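Local coordinates for pirin family protein (Acinetobacter baumannii, PDB 6D0P), which probably acts as a metal-dependent quercetin 2,3-dioxygenase, a bicupin of the pirin family that binds one metal ion per subunit, probably iron, at residues Val97-Ala102 against Gly175-Phe180; Lys149-Ile154 against His162-Ala167; Gly203-Val208 against Gly253-Glu258. All coordinates share one frame; numbering follows the deposited sequence. Where two conformers were deposited one is given.

Contact 1 of 3, residues Val97-Ala102 against Gly175-Phe180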
ATOM      1  N   VAL A  97      -5.546  -2.800  -9.135  1.00 15.00           N
ATOM      2  CA  VAL A  97      -4.425  -2.186  -8.452  1.00 14.89           C
ATOM      3  C   VAL A  97      -3.638  -1.305  -9.442  1.00 14.81           C
ATOM      4  O   VAL A  97      -3.529  -1.641 -10.643  1.00 14.65           O
ATOM      5  CB  VAL A  97      -3.498  -3.265  -7.851  1.00 15.56           C
ATOM      6  CG1 VAL A  97      -2.219  -2.658  -7.304  1.00 15.85           C
ATOM      7  CG2 VAL A  97      -4.213  -4.096  -6.802  1.00 15.59           C
ATOM      8  N   GLN A  98      -3.141  -0.162  -8.961  1.00 14.35           N
ATOM      9  CA  GLN A  98      -2.178   0.650  -9.710  1.00 13.69           C
ATOM     10  C   GLN A  98      -0.867   0.663  -8.915  1.00 13.38           C
ATOM     11  O   GLN A  98      -0.848   1.102  -7.749  1.00 14.02           O
ATOM     12  CB  GLN A  98      -2.683   2.075  -9.951  1.00 14.41           C
ATOM     13  CG  GLN A  98      -1.628   3.017 -10.533  1.00 14.14           C
ATOM     14  CD  GLN A  98      -0.966   2.553 -11.812  1.00 15.84           C
ATOM     15  OE1 GLN A  98       0.260   2.424 -11.870  1.00 15.66           O
ATOM     16  NE2 GLN A  98      -1.751   2.361 -12.876  1.00 15.99           N
ATOM     17  N   TRP A  99       0.177   0.080  -9.497  1.00 12.76           N
ATOM     18  CA  TRP A  99       1.516   0.072  -8.920  1.00 12.98           C
ATOM     19  C   TRP A  99       2.329   1.110  -9.694  1.00 12.85           C
ATOM     20  O   TRP A  99       2.862   0.810 -10.760  1.00 12.98           O
ATOM     21  CB  TRP A  99       2.128  -1.337  -9.001  1.00 13.86           C
ATOM     22  CG  TRP A  99       3.345  -1.510  -8.147  1.00 14.40           C
ATOM     23  CD1 TRP A  99       4.574  -0.951  -8.355  1.00 14.67           C
ATOM     24  CD2 TRP A  99       3.470  -2.322  -6.965  1.00 14.12           C
ATOM     25  NE1 TRP A  99       5.444  -1.338  -7.365  1.00 15.16           N
ATOM     26  CE2 TRP A  99       4.800  -2.187  -6.512  1.00 14.81           C
ATOM     27  CE3 TRP A  99       2.594  -3.143  -6.247  1.00 14.78           C
ATOM     28  CZ2 TRP A  99       5.269  -2.824  -5.366  1.00 15.48           C
ATOM     29  CZ3 TRP A  99       3.061  -3.775  -5.117  1.00 15.92           C
ATOM     30  CH2 TRP A  99       4.374  -3.608  -4.678  1.00 15.74           C
HETATM   31  N   MSE A 100       2.340   2.339  -9.206  1.00 12.96           N
HETATM   32  CA  MSE A 100       2.981   3.436  -9.918  1.00 13.79           C
HETATM   33  C   MSE A 100       4.340   3.747  -9.378  1.00 13.51           C
HETATM   34  O   MSE A 100       4.515   3.996  -8.163  1.00 14.60           O
HETATM   35  CB  MSE A 100       2.141   4.712  -9.798  1.00 15.13           C
HETATM   36  CG  MSE A 100       2.791   5.856 -10.596  1.00 18.17           C
HETATM   37 SE   MSE A 100       1.828   7.572 -10.283  1.00 23.32          SE
HETATM   38  CE  MSE A 100       2.545   7.928  -8.513  1.00 21.20           C
ATOM     39  N   THR A 101       5.326   3.731 -10.262  1.00 13.72           N
ATOM     40  CA  THR A 101       6.672   4.116  -9.877  1.00 13.32           C
ATOM     41  C   THR A 101       6.838   5.612 -10.165  1.00 13.65           C
ATOM     42  O   THR A 101       6.800   6.008 -11.331  1.00 13.64           O
ATOM     43  CB  THR A 101       7.733   3.344 -10.658  1.00 14.28           C
ATOM     44  OG1 THR A 101       7.469   1.944 -10.578  1.00 15.31           O
ATOM     45  CG2 THR A 101       9.125   3.667 -10.171  1.00 14.72           C
ATOM     46  N   ALA A 102       6.967   6.435  -9.140  1.00 13.18           N
ATOM     47  CA  ALA A 102       7.177   7.849  -9.345  1.00 14.12           C
ATOM     48  C   ALA A 102       8.586   8.071  -9.906  1.00 15.40           C
ATOM     49  O   ALA A 102       8.785   8.912 -10.803  1.00 14.25           O
ATOM     50  CB  ALA A 102       6.981   8.607  -8.057  1.00 14.82           C
ATOM     51  N   GLY A 175       3.435 -12.722  -8.448  1.00 20.25           N
ATOM     52  CA  GLY A 175       2.754 -11.453  -8.273  1.00 18.64           C
ATOM     53  C   GLY A 175       2.452 -10.773  -9.596  1.00 18.09           C
ATOM     54  O   GLY A 175       3.179 -10.935 -10.580  1.00 19.18           O
ATOM     55  N   ALA A 176       1.381  -9.995  -9.599  1.00 17.65           N
ATOM     56  CA  ALA A 176       0.922  -9.310 -10.778  1.00 18.59           C
ATOM     57  C   ALA A 176       1.782  -8.065 -11.037  1.00 17.93           C
ATOM     58  O   ALA A 176       1.967  -7.673 -12.177  1.00 19.56           O
ATOM     59  CB  ALA A 176      -0.530  -8.943 -10.606  1.00 20.02           C
ATOM     60  N   ALA A 177       2.318  -7.462  -9.989  1.00 16.03           N
ATOM     61  CA  ALA A 177       3.167  -6.271 -10.141  1.00 16.36           C
ATOM     62  C   ALA A 177       4.647  -6.664 -10.081  1.00 16.37           C
ATOM     63  O   ALA A 177       5.029  -7.453  -9.214  1.00 17.49           O
ATOM     64  CB  ALA A 177       2.864  -5.267  -9.043  1.00 15.28           C
ATOM     65  N   THR A 178       5.454  -6.091 -10.967  1.00 15.49           N
ATOM     66  CA  THR A 178       6.903  -6.245 -10.920  1.00 16.13           C
ATOM     67  C   THR A 178       7.453  -5.235  -9.908  1.00 15.68           C
ATOM     68  O   THR A 178       6.826  -4.192  -9.656  1.00 15.68           O
ATOM     69  CB  THR A 178       7.566  -6.054 -12.294  1.00 17.57           C
ATOM     70  OG1 THR A 178       7.326  -4.716 -12.720  1.00 16.65           O
ATOM     71  CG2 THR A 178       7.074  -7.028 -13.342  1.00 18.87           C
ATOM     72  N   THR A 179       8.637  -5.518  -9.369  1.00 14.84           N
ATOM     73  CA  THR A 179       9.252  -4.717  -8.309  1.00 15.06           C
ATOM     74  C   THR A 179      10.759  -4.526  -8.576  1.00 14.69           C
ATOM     75  O   THR A 179      11.350  -5.236  -9.396  1.00 14.86           O
ATOM     76  CB  THR A 179       9.050  -5.377  -6.936  1.00 16.33           C
ATOM     77  OG1 THR A 179       9.816  -6.586  -6.908  1.00 16.55           O
ATOM     78  CG2 THR A 179       7.602  -5.688  -6.628  1.00 17.51           C
ATOM     79  N   PHE A 180      11.366  -3.554  -7.886  1.00 14.58           N
ATOM     80  CA  PHE A 180      12.812  -3.259  -8.042  1.00 14.65           C
ATOM     81  C   PHE A 180      13.682  -4.017  -7.032  1.00 16.12           C
ATOM     82  O   PHE A 180      14.911  -4.077  -7.199  1.00 16.49           O
ATOM     83  CB  PHE A 180      13.067  -1.763  -7.900  1.00 14.68           C
ATOM     84  CG  PHE A 180      12.546  -0.948  -9.049  1.00 13.73           C
ATOM     85  CD1 PHE A 180      11.196  -0.626  -9.144  1.00 13.66           C
ATOM     86  CD2 PHE A 180      13.409  -0.463 -10.008  1.00 14.55           C
ATOM     87  CE1 PHE A 180      10.729   0.142 -10.200  1.00 13.81           C
ATOM     88  CE2 PHE A 180      12.941   0.315 -11.055  1.00 14.37           C
ATOM     89  CZ  PHE A 180      11.602   0.607 -11.150  1.00 14.43           C
TER
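Trp-99 reaches from its strand toward the loop 175-180, and its indole carries most of this contact. CG stands anti to the backbone N (chi1 -166°), on a CB that points toward the loop; chi2 (-70°) then sets how the indole is turned. At the base, Trp-99 CB lies 4.0 Å from Ala-177 CB; the same methyl is 3.9 Å from Trp-99 CG, 3.7 Å from CD2 and, at its closest, 3.5 Å from CE3. It sits 3.3 Å above the ring plane, displaced toward the rim. Over one face, Thr-178 O comes 3.9 Å from Trp-99 NE1; that N-H is instead spent on the carboxylate of Glu-70. Further out, Trp-99 CZ2 meets Thr-179 CG2 at 3.9 Å, the two side chains crossing at a slant. Two residues on, Thr-101 and Phe-180 approach tip to tip, with Thr-101 OG1 at the ring edge, 3.7 Å from Phe-180 CE1. Glu-70 also hydrogen-bonds Thr-101 OG1, so one carboxylate ties down both polar groups. Strand 97-101 runs between strands 69-75 and 145-146 in the N-terminal cupin sheet, and the loop that packs against it leads from strand 173-174 to strand 183-190 of the C-terminal half's seven-stranded sheet.

Contact 2 of 3, residues Lys149-Ile154 against His162-Ala167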
ATOM      1  N   LYS A 149      -8.885  -9.260 -12.649  1.00 24.68           N
ATOM      2  CA  LYS A 149      -8.869 -10.641 -13.157  1.00 28.69           C
ATOM      3  C   LYS A 149      -7.438 -11.163 -13.359  1.00 26.40           C
ATOM      4  O   LYS A 149      -7.259 -12.359 -13.463  1.00 28.30           O
ATOM      5  CB  LYS A 149      -9.686 -10.734 -14.452  1.00 31.77           C
ATOM      6  CG  LYS A 149      -9.081 -10.023 -15.650  1.00 35.13           C
ATOM      7  CD  LYS A 149      -9.954 -10.080 -16.885  1.00 41.51           C
ATOM      8  CE  LYS A 149      -9.194  -9.735 -18.149  1.00 44.80           C
ATOM      9  NZ  LYS A 149      -8.396  -8.495 -17.978  1.00 51.74           N
ATOM     10  N   ASP A 150      -6.428 -10.301 -13.372  1.00 24.38           N
ATOM     11  CA  ASP A 150      -5.053 -10.731 -13.609  1.00 24.48           C
ATOM     12  C   ASP A 150      -4.282 -10.933 -12.298  1.00 23.62           C
ATOM     13  O   ASP A 150      -3.108 -11.303 -12.325  1.00 23.78           O
ATOM     14  CB  ASP A 150      -4.358  -9.752 -14.560  1.00 25.99           C
ATOM     15  CG  ASP A 150      -4.982  -9.798 -15.953  1.00 30.34           C
ATOM     16  OD1 ASP A 150      -5.294 -10.928 -16.422  1.00 32.97           O
ATOM     17  OD2 ASP A 150      -5.181  -8.724 -16.553  1.00 30.06           O
ATOM     18  N   ILE A 151      -4.920 -10.749 -11.150  1.00 22.17           N
ATOM     19  CA  ILE A 151      -4.199 -10.938  -9.900  1.00 20.71           C
ATOM     20  C   ILE A 151      -4.433 -12.378  -9.408  1.00 22.63           C
ATOM     21  O   ILE A 151      -5.552 -12.762  -9.200  1.00 20.24           O
ATOM     22  CB  ILE A 151      -4.642  -9.882  -8.880  1.00 20.38           C
ATOM     23  CG1 ILE A 151      -4.413  -8.473  -9.430  1.00 20.63           C
ATOM     24  CG2 ILE A 151      -3.920 -10.086  -7.544  1.00 20.20           C
ATOM     25  CD1 ILE A 151      -4.957  -7.376  -8.552  1.00 20.72           C
ATOM     26  N   PRO A 152      -3.371 -13.191  -9.282  1.00 23.50           N
ATOM     27  CA  PRO A 152      -3.529 -14.571  -8.788  1.00 25.41           C
ATOM     28  C   PRO A 152      -4.172 -14.539  -7.392  1.00 26.43           C
ATOM     29  O   PRO A 152      -3.707 -13.783  -6.540  1.00 22.71           O
ATOM     30  CB  PRO A 152      -2.112 -15.171  -8.702  1.00 25.67           C
ATOM     31  CG  PRO A 152      -1.296 -14.246  -9.551  1.00 26.38           C
ATOM     32  CD  PRO A 152      -1.943 -12.889  -9.363  1.00 24.43           C
ATOM     33  N   ASP A 153      -5.197 -15.363  -7.211  1.00 25.46           N
ATOM     34  CA  ASP A 153      -6.024 -15.461  -5.981  1.00 28.94           C
ATOM     35  C   ASP A 153      -5.970 -16.904  -5.478  1.00 27.37           C
ATOM     36  O   ASP A 153      -6.509 -17.808  -6.140  1.00 29.32           O
ATOM     37  CB  ASP A 153      -7.484 -15.088  -6.278  1.00 30.48           C
ATOM     38  CG  ASP A 153      -8.307 -14.716  -5.051  1.00 38.03           C
ATOM     39  OD1 ASP A 153      -7.729 -14.682  -3.929  1.00 38.45           O
ATOM     40  OD2 ASP A 153      -9.515 -14.416  -5.223  1.00 42.22           O
ATOM     41  N   ILE A 154      -5.372 -17.107  -4.317  1.00 23.84           N
ATOM     42  CA  ILE A 154      -5.122 -18.424  -3.800  1.00 23.45           C
ATOM     43  C   ILE A 154      -6.122 -18.724  -2.692  1.00 21.15           C
ATOM     44  O   ILE A 154      -6.230 -17.949  -1.764  1.00 19.24           O
ATOM     45  CB  ILE A 154      -3.677 -18.515  -3.274  1.00 25.75           C
ATOM     46  CG1 ILE A 154      -2.652 -18.110  -4.338  1.00 28.57           C
ATOM     47  CG2 ILE A 154      -3.388 -19.890  -2.693  1.00 27.49           C
ATOM     48  CD1 ILE A 154      -2.709 -18.937  -5.594  1.00 31.25           C
ATOM     49  N   HIS A 162      -8.915 -16.366   1.335  1.00 17.19           N
ATOM     50  CA  HIS A 162      -8.136 -16.258   0.112  1.00 18.36           C
ATOM     51  C   HIS A 162      -7.033 -15.204   0.285  1.00 16.92           C
ATOM     52  O   HIS A 162      -7.074 -14.343   1.188  1.00 15.02           O
ATOM     53  CB  HIS A 162      -9.025 -15.957  -1.103  1.00 20.69           C
ATOM     54  CG  HIS A 162      -9.573 -14.571  -1.110  1.00 22.88           C
ATOM     55  ND1 HIS A 162      -9.001 -13.564  -1.851  1.00 26.40           N
ATOM     56  CD2 HIS A 162     -10.601 -14.017  -0.441  1.00 24.78           C
ATOM     57  CE1 HIS A 162      -9.661 -12.439  -1.637  1.00 28.91           C
ATOM     58  NE2 HIS A 162     -10.649 -12.697  -0.776  1.00 26.12           N
ATOM     59  N   LEU A 163      -6.050 -15.312  -0.593  1.00 16.64           N
ATOM     60  CA  LEU A 163      -4.932 -14.421  -0.620  1.00 17.03           C
ATOM     61  C   LEU A 163      -4.644 -14.047  -2.080  1.00 16.90           C
ATOM     62  O   LEU A 163      -4.582 -14.930  -2.952  1.00 17.29           O
ATOM     63  CB  LEU A 163      -3.764 -15.153   0.044  1.00 18.79           C
ATOM     64  CG  LEU A 163      -2.445 -14.394   0.140  1.00 20.59           C
ATOM     65  CD1 LEU A 163      -1.636 -14.904   1.316  1.00 20.71           C
ATOM     66  CD2 LEU A 163      -1.652 -14.506  -1.154  1.00 20.87           C
ATOM     67  N   ARG A 164      -4.499 -12.750  -2.345  1.00 16.22           N
ATOM     68  CA  ARG A 164      -4.150 -12.261  -3.677  1.00 15.98           C
ATOM     69  C   ARG A 164      -2.669 -11.891  -3.677  1.00 14.75           C
ATOM     70  O   ARG A 164      -2.193 -11.201  -2.734  1.00 13.11           O
ATOM     71  CB  ARG A 164      -4.954 -11.011  -4.041  1.00 16.58           C
ATOM     72  CG  ARG A 164      -6.464 -11.200  -4.003  1.00 18.20           C
ATOM     73  CD  ARG A 164      -7.144 -10.110  -4.816  1.00 18.67           C
ATOM     74  NE  ARG A 164      -6.839  -8.802  -4.264  1.00 18.16           N
ATOM     75  CZ  ARG A 164      -7.195  -7.653  -4.828  1.00 19.07           C
ATOM     76  NH1 ARG A 164      -6.936  -6.512  -4.217  1.00 19.12           N
ATOM     77  NH2 ARG A 164      -7.834  -7.662  -5.978  1.00 20.01           N
ATOM     78  N   VAL A 165      -1.953 -12.326  -4.705  1.00 14.02           N
ATOM     79  CA  VAL A 165      -0.532 -12.050  -4.799  1.00 14.36           C
ATOM     80  C   VAL A 165      -0.347 -10.797  -5.654  1.00 14.29           C
ATOM     81  O   VAL A 165      -0.239 -10.855  -6.879  1.00 14.80           O
ATOM     82  CB  VAL A 165       0.238 -13.261  -5.355  1.00 15.21           C
ATOM     83  CG1 VAL A 165       1.737 -13.070  -5.212  1.00 15.35           C
ATOM     84  CG2 VAL A 165      -0.187 -14.555  -4.675  1.00 16.05           C
ATOM     85  N   ILE A 166      -0.337  -9.657  -5.001  1.00 14.48           N
ATOM     86  CA  ILE A 166      -0.216  -8.399  -5.723  1.00 14.98           C
ATOM     87  C   ILE A 166       1.235  -8.248  -6.228  1.00 14.81           C
ATOM     88  O   ILE A 166       1.456  -7.876  -7.373  1.00 14.88           O
ATOM     89  CB  ILE A 166      -0.708  -7.234  -4.851  1.00 14.71           C
ATOM     90  CG1 ILE A 166      -2.219  -7.349  -4.616  1.00 15.43           C
ATOM     91  CG2 ILE A 166      -0.349  -5.894  -5.472  1.00 15.08           C
ATOM     92  CD1 ILE A 166      -2.737  -6.401  -3.575  1.00 16.53           C
ATOM     93  N   ALA A 167       2.191  -8.574  -5.378  1.00 14.00           N
ATOM     94  CA  ALA A 167       3.593  -8.585  -5.728  1.00 14.33           C
ATOM     95  C   ALA A 167       4.284  -9.743  -5.004  1.00 14.85           C
ATOM     96  O   ALA A 167       3.893 -10.105  -3.879  1.00 14.16           O
ATOM     97  CB  ALA A 167       4.248  -7.268  -5.360  1.00 13.67           C
TER
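A beta hairpin, strand 153-155 returning as strand 162-165, brings Asp-153 opposite Arg-164 and Ile-154 opposite Leu-163. The antiparallel register rests on three backbone bonds. Ile-154 N donates to Leu-163 O over 2.7 Å, and Leu-163 N returns to Ile-154 O. Before the strand proper, Val-165 N donates to Pro-152 O at 2.9 Å. Between these bonds lies the non-hydrogen-bonded pair Asp-153 and Arg-164, where Arg-164 CA approaches Pro-152 O at 3.3 Å in a CA-H...O contact.

Asp-153 and His-162 add a side-chain clasp. His-162 ND1 donates to Asp-153 OD1 at 2.7 Å, and Asp-153 OD1 accepts it with its syn lone pair, although the bond is bent to 138° and the oxygen is tilted from the imidazole plane. His-162 CG, held between its own backbone N and carbonyl carbon (chi1 71°), lies 3.4 Å from Asp-153 OD1. Carboxylate and ring are turned 76° apart. The negative charge beside ND1 would be expected to favour protonation of the imidazole.

In the fold, this hairpin forms an end of the seven-stranded sheet of the C-terminal cupin half, with strand 153-155 outermost and 162-165 paired to strand 183-190. Ile-151 packs across the basal part of Arg-164: its CG2 lies 3.8 Å from Arg-164 CB, while its CD1 sits over one guanidinium face, 3.9 Å from Arg-164 NH2. The arginine's polar end is engaged elsewhere, in a salt bridge to Asp-187 and a hydrogen bond to Gly-95 O. On the face opposite Asp-153 and Arg-164, where Ile-154 and Leu-163 lie, Ile-154 CG1 comes 4.3 Å from Val-165 CG2, and Tyr-170 touches all three of these side chains.

Contact 3 of 3, residues Gly203-Val208 against Gly253-Glu258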
ATOM      1  N   GLY A 203      15.030 -13.226   6.973  1.00 22.44           N
ATOM      2  CA  GLY A 203      15.662 -11.872   6.943  1.00 21.90           C
ATOM      3  C   GLY A 203      14.748 -10.765   6.448  1.00 20.29           C
ATOM      4  O   GLY A 203      15.105  -9.587   6.571  1.00 19.14           O
ATOM      5  N   HIS A 204      13.557 -11.087   5.924  1.00 18.45           N
ATOM      6  CA  HIS A 204      12.666 -10.037   5.416  1.00 17.37           C
ATOM      7  C   HIS A 204      11.889  -9.327   6.537  1.00 15.65           C
ATOM      8  O   HIS A 204      11.420  -9.956   7.478  1.00 14.68           O
ATOM      9  CB  HIS A 204      11.600 -10.612   4.463  1.00 17.93           C
ATOM     10  CG  HIS A 204      12.065 -10.813   3.057  1.00 20.28           C
ATOM     11  ND1 HIS A 204      11.203 -10.773   1.983  1.00 22.49           N
ATOM     12  CD2 HIS A 204      13.295 -10.998   2.549  1.00 21.49           C
ATOM     13  CE1 HIS A 204      11.887 -10.954   0.879  1.00 24.15           C
ATOM     14  NE2 HIS A 204      13.160 -11.088   1.194  1.00 22.61           N
ATOM     15  N   THR A 205      11.776  -8.019   6.392  1.00 14.82           N
ATOM     16  CA  THR A 205      10.780  -7.229   7.117  1.00 14.37           C
ATOM     17  C   THR A 205       9.435  -7.918   6.884  1.00 14.58           C
ATOM     18  O   THR A 205       9.186  -8.340   5.754  1.00 14.83           O
ATOM     19  CB  THR A 205      10.713  -5.812   6.544  1.00 14.48           C
ATOM     20  OG1 THR A 205      11.962  -5.194   6.822  1.00 14.69           O
ATOM     21  CG2 THR A 205       9.565  -4.981   7.074  1.00 14.33           C
ATOM     22  N   THR A 206       8.603  -8.030   7.925  1.00 13.73           N
ATOM     23  CA  THR A 206       7.341  -8.704   7.841  1.00 13.69           C
ATOM     24  C   THR A 206       6.316  -7.910   8.636  1.00 13.06           C
ATOM     25  O   THR A 206       6.436  -7.779   9.877  1.00 12.77           O
ATOM     26  CB  THR A 206       7.442 -10.141   8.368  1.00 15.81           C
ATOM     27  OG1 THR A 206       8.424 -10.865   7.622  1.00 18.64           O
ATOM     28  CG2 THR A 206       6.125 -10.872   8.270  1.00 15.75           C
ATOM     29  N   LEU A 207       5.374  -7.315   7.917  1.00 12.72           N
ATOM     30  CA  LEU A 207       4.324  -6.528   8.517  1.00 12.59           C
ATOM     31  C   LEU A 207       2.976  -7.210   8.270  1.00 13.06           C
ATOM     32  O   LEU A 207       2.675  -7.586   7.123  1.00 14.36           O
ATOM     33  CB  LEU A 207       4.334  -5.132   7.887  1.00 12.69           C
ATOM     34  CG  LEU A 207       5.678  -4.422   7.872  1.00 13.16           C
ATOM     35  CD1 LEU A 207       5.570  -3.141   7.080  1.00 13.57           C
ATOM     36  CD2 LEU A 207       6.163  -4.144   9.299  1.00 14.05           C
ATOM     37  N   VAL A 208       2.191  -7.394   9.326  1.00 12.94           N
ATOM     38  CA  VAL A 208       0.836  -7.948   9.219  1.00 13.73           C
ATOM     39  C   VAL A 208      -0.129  -6.797   9.473  1.00 13.98           C
ATOM     40  O   VAL A 208      -0.125  -6.200  10.550  1.00 13.20           O
ATOM     41  CB  VAL A 208       0.592  -9.103  10.198  1.00 15.03           C
ATOM     42  CG1 VAL A 208      -0.839  -9.626  10.131  1.00 15.45           C
ATOM     43  CG2 VAL A 208       1.612 -10.208   9.963  1.00 15.71           C
ATOM     44  N   GLY A 253       9.649  -7.807   2.801  1.00 13.79           N
ATOM     45  CA  GLY A 253      10.642  -7.421   1.872  1.00 14.12           C
ATOM     46  C   GLY A 253      12.040  -7.389   2.444  1.00 15.12           C
ATOM     47  O   GLY A 253      12.261  -7.262   3.672  1.00 14.58           O
ATOM     48  N   GLN A 254      12.997  -7.527   1.532  0.50 15.49           N
ATOM     49  CA  GLN A 254      14.391  -7.402   1.872  0.50 16.13           C
ATOM     50  C   GLN A 254      14.624  -5.944   2.283  0.50 15.47           C
ATOM     51  O   GLN A 254      14.295  -5.035   1.521  0.50 14.82           O
ATOM     52  CB  GLN A 254      15.275  -7.770   0.681  0.50 17.66           C
ATOM     53  CG  GLN A 254      16.765  -7.630   0.970  0.50 19.39           C
ATOM     54  CD  GLN A 254      17.215  -8.598   2.033  0.50 21.26           C
ATOM     55  OE1 GLN A 254      16.804  -9.750   2.052  0.50 22.91           O
ATOM     56  NE2 GLN A 254      18.068  -8.137   2.938  0.50 24.14           N
ATOM     57  N   PRO A 255      15.144  -5.717   3.492  1.00 15.01           N
ATOM     58  CA  PRO A 255      15.413  -4.345   3.921  1.00 15.34           C
ATOM     59  C   PRO A 255      16.410  -3.684   2.959  1.00 15.49           C
ATOM     60  O   PRO A 255      17.336  -4.333   2.490  1.00 15.76           O
ATOM     61  CB  PRO A 255      15.971  -4.415   5.347  1.00 15.69           C
ATOM     62  CG  PRO A 255      15.699  -5.807   5.823  1.00 16.21           C
ATOM     63  CD  PRO A 255      15.398  -6.644   4.592  1.00 15.93           C
ATOM     64  N   LEU A 256      16.224  -2.407   2.659  1.00 15.02           N
ATOM     65  CA  LEU A 256      17.096  -1.764   1.665  1.00 15.87           C
ATOM     66  C   LEU A 256      18.454  -1.421   2.277  1.00 17.10           C
ATOM     67  O   LEU A 256      19.461  -1.362   1.538  1.00 16.84           O
ATOM     68  CB  LEU A 256      16.420  -0.518   1.089  1.00 15.40           C
ATOM     69  CG  LEU A 256      15.152  -0.780   0.284  1.00 16.50           C
ATOM     70  CD1 LEU A 256      14.613   0.513  -0.304  1.00 16.67           C
ATOM     71  CD2 LEU A 256      15.390  -1.798  -0.817  1.00 18.00           C
ATOM     72  N   ASN A 257      18.455  -1.156   3.580  0.50 17.28           N
ATOM     73  CA  ASN A 257      19.676  -0.816   4.312  0.50 18.81           C
ATOM     74  C   ASN A 257      20.366   0.373   3.639  0.50 18.70           C
ATOM     75  O   ASN A 257      21.584   0.360   3.399  0.50 19.96           O
ATOM     76  CB  ASN A 257      20.610  -2.016   4.441  0.50 20.28           C
ATOM     77  CG  ASN A 257      20.106  -3.026   5.445  0.50 20.49           C
ATOM     78  OD1 ASN A 257      19.798  -2.675   6.582  0.50 22.48           O
ATOM     79  ND2 ASN A 257      20.067  -4.286   5.052  0.50 22.07           N
ATOM     80  N   GLU A 258      19.563   1.390   3.362  1.00 18.03           N
ATOM     81  CA  GLU A 258      20.033   2.638   2.761  1.00 18.45           C
ATOM     82  C   GLU A 258      19.365   3.777   3.532  1.00 18.31           C
ATOM     83  O   GLU A 258      18.275   3.601   4.087  1.00 17.09           O
ATOM     84  CB  GLU A 258      19.693   2.687   1.264  1.00 19.37           C
ATOM     85  CG  GLU A 258      20.586   1.798   0.423  1.00 20.86           C
ATOM     86  CD  GLU A 258      20.259   1.798  -1.061  1.00 21.94           C
ATOM     87  OE1 GLU A 258      19.075   1.884  -1.397  1.00 20.89           O
ATOM     88  OE2 GLU A 258      21.206   1.787  -1.869  1.00 27.31           O
TER
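Thr-205 and Gly-253 form an antiparallel hydrogen-bonded pair, their CA atoms 5.2 Å apart. Thr-205 N donates to Gly-253 O at 2.9 Å with a bent N-H...O angle of 130°, and Gly-253 N answers to Thr-205 O. His-204 CA adds a weak CA-H...O contact to Gly-253 O (3.3 Å).

The imidazole of His-204 lies flat over the backbone leaving the pair. Gln-254 N stands 3.5 Å above the ring plane, over its centre, and Gly-253 C lies over the same face, displaced toward the rim. With CG anti to the carbonyl carbon (chi1 -82°), His-204 CG itself comes 3.5 Å from Gly-253 C. The bare CA of Gly-253 comes 3.4 Å from His-204 ND1, which shares a weak hydrogen bond with Thr-252 OG1.

This pairing joins the start of strand 205-210 to the end of strand 245-253, neighbours in the large sheet of the C-terminal cupin domain, just where segment 253-258 leaves the sheet as a loop. Beyond Gln-254, Pro-255 CG passes 3.9 Å from Thr-205 OG1, the two side chains running antiparallel, and Pro-255 CD rests 3.6 Å from Gly-203 O. Thr-205 OG1 is hydrogen-bonded to Ser-39 O, tying the strand to the N-terminal half of the chain.

Contact 2 is nested within the chain loop closed by contact 1, and contact 3 follows both in sequence. Contacts 1 and 2 have centres about 13 Å apart and touch directly: Ala-177 N lies 2.8 Å from Ile-166 O, a probable hydrogen bond, and Trp-99 CZ3 packs on Ala-167 CB at 3.7 Å. Contact 3 stands apart, its centre about 17 Å from that of contact 1 and 21 Å from that of contact 2, yet contacts 2 and 3 both reach the same seven-stranded sheet. Contact 1 thus joins the N-terminal cupin, which carries the manganese site, to a loop within the C-terminal half, between strands 173-174 and 183-190.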